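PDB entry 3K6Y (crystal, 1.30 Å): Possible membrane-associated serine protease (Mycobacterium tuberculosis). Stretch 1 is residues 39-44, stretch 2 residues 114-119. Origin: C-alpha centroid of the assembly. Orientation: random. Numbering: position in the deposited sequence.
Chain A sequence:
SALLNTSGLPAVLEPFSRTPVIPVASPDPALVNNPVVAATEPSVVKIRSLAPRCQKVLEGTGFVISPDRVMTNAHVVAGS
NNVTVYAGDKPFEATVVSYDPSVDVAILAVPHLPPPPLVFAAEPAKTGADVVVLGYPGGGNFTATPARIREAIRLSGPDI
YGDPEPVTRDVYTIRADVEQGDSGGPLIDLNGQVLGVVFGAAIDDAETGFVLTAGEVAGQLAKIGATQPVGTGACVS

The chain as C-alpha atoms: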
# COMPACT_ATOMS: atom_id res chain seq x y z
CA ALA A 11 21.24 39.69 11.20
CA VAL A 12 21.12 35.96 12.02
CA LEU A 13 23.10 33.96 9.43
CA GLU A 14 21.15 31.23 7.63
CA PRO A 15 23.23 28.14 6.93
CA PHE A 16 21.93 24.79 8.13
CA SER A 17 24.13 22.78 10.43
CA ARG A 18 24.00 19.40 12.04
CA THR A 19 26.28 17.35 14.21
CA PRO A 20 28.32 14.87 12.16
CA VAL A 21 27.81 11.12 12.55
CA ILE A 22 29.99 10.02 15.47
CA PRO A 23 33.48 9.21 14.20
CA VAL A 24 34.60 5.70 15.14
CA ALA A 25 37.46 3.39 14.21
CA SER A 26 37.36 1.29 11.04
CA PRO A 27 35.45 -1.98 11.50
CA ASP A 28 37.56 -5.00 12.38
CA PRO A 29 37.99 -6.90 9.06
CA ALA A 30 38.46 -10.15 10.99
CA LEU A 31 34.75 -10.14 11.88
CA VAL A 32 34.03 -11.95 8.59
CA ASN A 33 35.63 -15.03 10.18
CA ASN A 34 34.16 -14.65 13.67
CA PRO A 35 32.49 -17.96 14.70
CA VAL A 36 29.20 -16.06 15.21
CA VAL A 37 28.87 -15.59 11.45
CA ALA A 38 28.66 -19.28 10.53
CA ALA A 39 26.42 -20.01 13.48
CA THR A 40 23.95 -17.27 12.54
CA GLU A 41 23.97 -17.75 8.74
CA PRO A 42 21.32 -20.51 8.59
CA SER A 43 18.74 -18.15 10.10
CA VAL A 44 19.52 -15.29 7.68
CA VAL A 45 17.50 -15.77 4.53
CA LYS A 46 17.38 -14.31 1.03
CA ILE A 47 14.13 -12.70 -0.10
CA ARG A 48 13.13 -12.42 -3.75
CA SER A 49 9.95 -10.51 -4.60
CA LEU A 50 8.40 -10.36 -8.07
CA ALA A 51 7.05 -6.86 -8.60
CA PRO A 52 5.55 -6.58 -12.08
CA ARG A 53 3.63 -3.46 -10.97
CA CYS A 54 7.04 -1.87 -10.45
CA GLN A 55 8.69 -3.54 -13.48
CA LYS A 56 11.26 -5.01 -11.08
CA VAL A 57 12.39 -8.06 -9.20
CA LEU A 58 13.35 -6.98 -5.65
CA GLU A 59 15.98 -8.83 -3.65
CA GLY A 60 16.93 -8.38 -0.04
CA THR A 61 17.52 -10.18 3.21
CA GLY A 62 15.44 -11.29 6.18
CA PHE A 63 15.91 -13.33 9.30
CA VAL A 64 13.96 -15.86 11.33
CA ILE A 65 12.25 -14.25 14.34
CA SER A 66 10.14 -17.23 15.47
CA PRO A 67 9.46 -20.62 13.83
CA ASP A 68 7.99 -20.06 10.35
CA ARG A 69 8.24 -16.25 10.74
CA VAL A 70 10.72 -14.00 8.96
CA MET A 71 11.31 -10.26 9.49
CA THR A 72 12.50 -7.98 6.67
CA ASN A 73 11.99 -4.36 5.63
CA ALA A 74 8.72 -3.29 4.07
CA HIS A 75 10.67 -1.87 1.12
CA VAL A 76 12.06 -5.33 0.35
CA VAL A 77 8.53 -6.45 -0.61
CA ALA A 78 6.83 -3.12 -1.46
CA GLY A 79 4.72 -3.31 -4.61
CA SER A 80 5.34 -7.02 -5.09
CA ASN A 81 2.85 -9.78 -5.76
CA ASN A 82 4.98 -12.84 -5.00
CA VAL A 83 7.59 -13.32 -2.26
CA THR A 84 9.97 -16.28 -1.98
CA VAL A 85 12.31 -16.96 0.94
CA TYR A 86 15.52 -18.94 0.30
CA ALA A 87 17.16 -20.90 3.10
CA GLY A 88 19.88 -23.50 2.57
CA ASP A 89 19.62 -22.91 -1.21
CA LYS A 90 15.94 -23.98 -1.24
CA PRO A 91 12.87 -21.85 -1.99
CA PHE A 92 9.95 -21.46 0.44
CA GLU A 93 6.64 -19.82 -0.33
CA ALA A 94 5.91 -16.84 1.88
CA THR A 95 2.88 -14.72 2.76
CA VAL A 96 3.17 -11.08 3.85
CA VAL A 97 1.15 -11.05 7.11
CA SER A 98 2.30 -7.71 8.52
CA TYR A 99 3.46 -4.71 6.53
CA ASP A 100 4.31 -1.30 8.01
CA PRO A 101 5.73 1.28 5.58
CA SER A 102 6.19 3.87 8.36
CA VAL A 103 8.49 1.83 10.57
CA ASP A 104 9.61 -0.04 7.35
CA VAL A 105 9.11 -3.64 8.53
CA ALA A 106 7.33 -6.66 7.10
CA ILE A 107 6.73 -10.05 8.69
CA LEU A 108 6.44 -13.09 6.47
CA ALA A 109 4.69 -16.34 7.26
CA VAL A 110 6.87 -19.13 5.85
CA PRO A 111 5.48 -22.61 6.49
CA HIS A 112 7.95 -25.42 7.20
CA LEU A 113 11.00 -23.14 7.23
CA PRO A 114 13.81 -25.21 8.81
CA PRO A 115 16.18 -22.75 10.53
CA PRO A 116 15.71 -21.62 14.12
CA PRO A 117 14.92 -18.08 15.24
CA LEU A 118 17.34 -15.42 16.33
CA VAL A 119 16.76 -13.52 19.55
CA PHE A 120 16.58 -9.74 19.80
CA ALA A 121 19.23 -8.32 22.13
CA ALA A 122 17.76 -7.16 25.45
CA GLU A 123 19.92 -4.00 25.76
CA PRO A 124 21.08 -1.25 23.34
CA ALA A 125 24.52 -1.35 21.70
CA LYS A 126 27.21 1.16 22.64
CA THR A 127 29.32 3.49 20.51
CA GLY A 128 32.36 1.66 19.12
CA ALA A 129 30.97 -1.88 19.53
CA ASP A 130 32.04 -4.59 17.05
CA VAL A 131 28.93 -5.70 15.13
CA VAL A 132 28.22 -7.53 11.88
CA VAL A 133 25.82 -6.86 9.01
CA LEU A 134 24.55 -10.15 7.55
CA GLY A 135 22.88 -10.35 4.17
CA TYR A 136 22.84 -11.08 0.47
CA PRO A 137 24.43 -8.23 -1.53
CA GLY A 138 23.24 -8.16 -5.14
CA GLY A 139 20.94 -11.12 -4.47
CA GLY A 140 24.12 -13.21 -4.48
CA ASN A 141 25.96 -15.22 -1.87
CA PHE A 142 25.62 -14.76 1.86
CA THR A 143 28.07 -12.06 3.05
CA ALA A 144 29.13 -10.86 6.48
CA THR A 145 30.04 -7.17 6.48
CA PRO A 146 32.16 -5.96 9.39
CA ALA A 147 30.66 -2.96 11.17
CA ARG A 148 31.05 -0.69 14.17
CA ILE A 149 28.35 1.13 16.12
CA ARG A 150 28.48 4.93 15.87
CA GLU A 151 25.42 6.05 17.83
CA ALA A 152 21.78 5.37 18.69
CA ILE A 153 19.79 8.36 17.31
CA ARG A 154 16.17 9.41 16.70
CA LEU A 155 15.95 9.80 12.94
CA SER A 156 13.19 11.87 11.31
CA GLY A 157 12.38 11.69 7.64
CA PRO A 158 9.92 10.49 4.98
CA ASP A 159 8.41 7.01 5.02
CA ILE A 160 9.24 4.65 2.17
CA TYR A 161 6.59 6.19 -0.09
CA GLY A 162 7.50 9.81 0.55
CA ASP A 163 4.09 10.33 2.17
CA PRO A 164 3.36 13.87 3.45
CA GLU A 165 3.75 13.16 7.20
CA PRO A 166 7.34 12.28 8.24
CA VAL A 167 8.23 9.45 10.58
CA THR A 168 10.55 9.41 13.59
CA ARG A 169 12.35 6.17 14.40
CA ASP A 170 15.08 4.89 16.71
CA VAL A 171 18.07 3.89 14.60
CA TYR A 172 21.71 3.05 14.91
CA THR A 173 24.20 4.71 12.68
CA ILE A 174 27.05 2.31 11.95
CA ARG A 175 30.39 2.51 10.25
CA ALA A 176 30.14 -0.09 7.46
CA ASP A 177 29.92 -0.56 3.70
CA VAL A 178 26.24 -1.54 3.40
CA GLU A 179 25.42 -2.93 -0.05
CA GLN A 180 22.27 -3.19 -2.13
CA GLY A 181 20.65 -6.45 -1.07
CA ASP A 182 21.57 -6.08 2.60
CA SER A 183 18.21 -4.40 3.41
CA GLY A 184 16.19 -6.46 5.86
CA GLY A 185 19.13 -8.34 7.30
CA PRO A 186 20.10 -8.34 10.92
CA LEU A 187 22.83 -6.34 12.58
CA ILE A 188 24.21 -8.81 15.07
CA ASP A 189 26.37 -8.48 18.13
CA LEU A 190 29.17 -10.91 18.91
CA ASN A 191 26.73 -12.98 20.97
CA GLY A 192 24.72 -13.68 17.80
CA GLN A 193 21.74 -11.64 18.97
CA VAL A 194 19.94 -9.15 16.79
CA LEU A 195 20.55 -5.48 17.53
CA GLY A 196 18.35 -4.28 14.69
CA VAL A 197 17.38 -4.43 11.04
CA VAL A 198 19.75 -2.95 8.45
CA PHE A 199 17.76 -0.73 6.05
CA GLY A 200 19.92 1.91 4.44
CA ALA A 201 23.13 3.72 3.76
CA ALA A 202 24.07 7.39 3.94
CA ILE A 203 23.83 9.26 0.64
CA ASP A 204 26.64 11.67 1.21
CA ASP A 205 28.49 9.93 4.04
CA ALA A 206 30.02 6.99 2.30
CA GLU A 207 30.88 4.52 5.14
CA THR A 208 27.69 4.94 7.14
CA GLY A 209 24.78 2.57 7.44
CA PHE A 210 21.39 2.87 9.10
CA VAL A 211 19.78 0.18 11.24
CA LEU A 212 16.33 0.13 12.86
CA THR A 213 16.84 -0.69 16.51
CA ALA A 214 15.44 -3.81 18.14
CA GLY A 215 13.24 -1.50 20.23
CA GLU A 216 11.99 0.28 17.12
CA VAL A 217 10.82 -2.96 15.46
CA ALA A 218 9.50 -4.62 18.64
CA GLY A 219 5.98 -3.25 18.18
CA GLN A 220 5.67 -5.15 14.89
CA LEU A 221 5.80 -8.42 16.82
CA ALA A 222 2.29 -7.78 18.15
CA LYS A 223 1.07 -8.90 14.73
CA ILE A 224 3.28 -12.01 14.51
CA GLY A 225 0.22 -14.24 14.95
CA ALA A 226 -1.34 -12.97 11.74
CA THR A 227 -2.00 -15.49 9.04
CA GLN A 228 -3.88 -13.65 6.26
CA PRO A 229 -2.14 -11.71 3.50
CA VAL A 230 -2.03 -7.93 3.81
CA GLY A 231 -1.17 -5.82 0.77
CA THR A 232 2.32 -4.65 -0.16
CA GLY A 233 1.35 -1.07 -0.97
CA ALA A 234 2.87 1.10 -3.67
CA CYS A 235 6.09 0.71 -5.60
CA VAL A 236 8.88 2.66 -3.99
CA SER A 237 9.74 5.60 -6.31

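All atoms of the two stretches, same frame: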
# COMPACT_ATOMS: atom_id res chain seq x y z
N ALA A 39 27.48 -19.52 12.61
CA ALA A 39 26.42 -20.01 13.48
C ALA A 39 25.10 -19.30 13.23
O ALA A 39 24.04 -19.87 13.44
CB ALA A 39 26.82 -19.89 14.91
N THR A 40 25.16 -18.06 12.76
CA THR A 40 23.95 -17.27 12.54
C THR A 40 23.42 -17.41 11.12
O THR A 40 22.21 -17.30 10.91
CB THR A 40 24.24 -15.78 12.86
OG1 THR A 40 24.78 -15.67 14.18
CG2 THR A 40 22.99 -14.96 12.81
N GLU A 41 24.32 -17.64 10.17
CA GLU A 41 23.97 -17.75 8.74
C GLU A 41 22.71 -18.55 8.41
O GLU A 41 21.92 -18.09 7.60
CB GLU A 41 25.17 -18.28 7.93
CG GLU A 41 24.83 -18.52 6.46
CD GLU A 41 25.96 -19.04 5.60
OE1 GLU A 41 25.73 -19.12 4.38
OE2 GLU A 41 27.03 -19.37 6.15
N PRO A 42 22.50 -19.74 9.01
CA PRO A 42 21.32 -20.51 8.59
C PRO A 42 20.00 -19.77 8.80
O PRO A 42 19.03 -20.05 8.08
CB PRO A 42 21.38 -21.78 9.46
CG PRO A 42 22.86 -21.92 9.77
CD PRO A 42 23.31 -20.50 9.99
N SER A 43 19.96 -18.88 9.77
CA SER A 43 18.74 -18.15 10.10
C SER A 43 18.58 -16.82 9.36
O SER A 43 17.62 -16.09 9.60
CB SER A 43 18.69 -17.90 11.59
OG SER A 43 18.77 -19.14 12.29
N VAL A 44 19.55 -16.51 8.49
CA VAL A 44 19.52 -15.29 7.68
C VAL A 44 19.19 -15.72 6.27
O VAL A 44 19.93 -16.53 5.69
CB VAL A 44 20.85 -14.56 7.74
CG1 VAL A 44 20.77 -13.29 6.92
CG2 VAL A 44 21.24 -14.22 9.18
N PRO A 114 13.00 -24.49 7.82
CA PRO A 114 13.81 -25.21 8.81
C PRO A 114 14.61 -24.44 9.87
O PRO A 114 14.67 -24.89 11.00
CB PRO A 114 14.75 -26.08 7.95
CG PRO A 114 14.01 -26.23 6.67
CD PRO A 114 13.36 -24.87 6.45
N PRO A 115 15.27 -23.32 9.53
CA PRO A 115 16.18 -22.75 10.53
C PRO A 115 15.51 -22.16 11.77
O PRO A 115 14.37 -21.70 11.72
CB PRO A 115 16.95 -21.68 9.77
CG PRO A 115 16.13 -21.37 8.59
CD PRO A 115 15.40 -22.63 8.23
N PRO A 116 16.26 -22.11 12.88
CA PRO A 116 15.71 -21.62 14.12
C PRO A 116 15.70 -20.09 14.17
O PRO A 116 16.39 -19.43 13.39
CB PRO A 116 16.70 -22.17 15.16
CG PRO A 116 18.02 -22.11 14.44
CD PRO A 116 17.67 -22.56 13.04
N PRO A 117 14.94 -19.52 15.11
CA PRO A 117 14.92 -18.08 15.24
C PRO A 117 16.17 -17.52 15.88
O PRO A 117 16.90 -18.22 16.61
CB PRO A 117 13.73 -17.82 16.18
CG PRO A 117 13.54 -19.10 16.95
CD PRO A 117 14.01 -20.20 16.04
N LEU A 118 16.37 -16.24 15.61
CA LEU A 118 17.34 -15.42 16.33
C LEU A 118 16.63 -14.64 17.40
O LEU A 118 15.45 -14.35 17.26
CB LEU A 118 18.03 -14.44 15.37
CG LEU A 118 18.73 -15.12 14.18
CD1 LEU A 118 19.36 -14.07 13.31
CD2 LEU A 118 19.77 -16.13 14.64
N VAL A 119 17.35 -14.28 18.47
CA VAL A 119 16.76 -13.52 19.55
C VAL A 119 17.19 -12.07 19.43
O VAL A 119 18.35 -11.80 19.08
CB VAL A 119 17.21 -14.07 20.95
CG1 VAL A 119 16.36 -13.49 22.07
CG2 VAL A 119 17.09 -15.57 20.98

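This is a small, mostly apolar contact between a helical and 3-10 segment and an extended, proline-rich segment, fastened by a single hydrogen bond from a serine hydroxyl to a backbone carbonyl. The two stretches bury 259 Å² between them, both sides summed, and their closest residues in sequence that touch are 72 positions apart, so the contact joins distant parts of the chain.

Ser 43 is the centre of it. Ser 43 CA lies 5.3 Å from Pro 115 CA, its CA-to-CB bond points toward the second stretch, and 71 Å² of its surface is covered, the largest share of any residue here. With chi1 at -58° (m), its OG comes 2.6 Å from O of Pro 116, a short hydrogen bond in which the serine is the donor. A proline nitrogen within a chain carries no hydrogen, so the four consecutive prolines 114 to 117 offer backbone carbonyls but no amide donors; the bond uses one of those carbonyls. The serine's own amide is engaged within its own stretch, Ser 43 N lying 3.0 Å from Thr 40 O; Val 44 N lies at the same distance, 3.0 Å, from Glu 41 O.

Around the polar link the packing is apolar. The end of the Leu 118 side chain (chi1 m, chi2 t) packs against both Ser 43 and Thr 40: CD2 of Leu 118 lies 3.7 Å from CB of Ser 43 and 3.9 Å from CG2 of Thr 40, and CD1 of Leu 118 is 3.8 Å from CG2 of Thr 40. Thr 40 OG1 is hydrogen-bonded elsewhere in the structure.

Pro 42 extends the contact to Pro 115. Their CB atoms are 4.4 Å apart, yet the closer approach is from O of Pro 42 to CB of Pro 115, at 3.1 Å, a tight fit of carbonyl against ring. Glu 41 and Pro 117, whose CA-to-CB bonds point away, take no part.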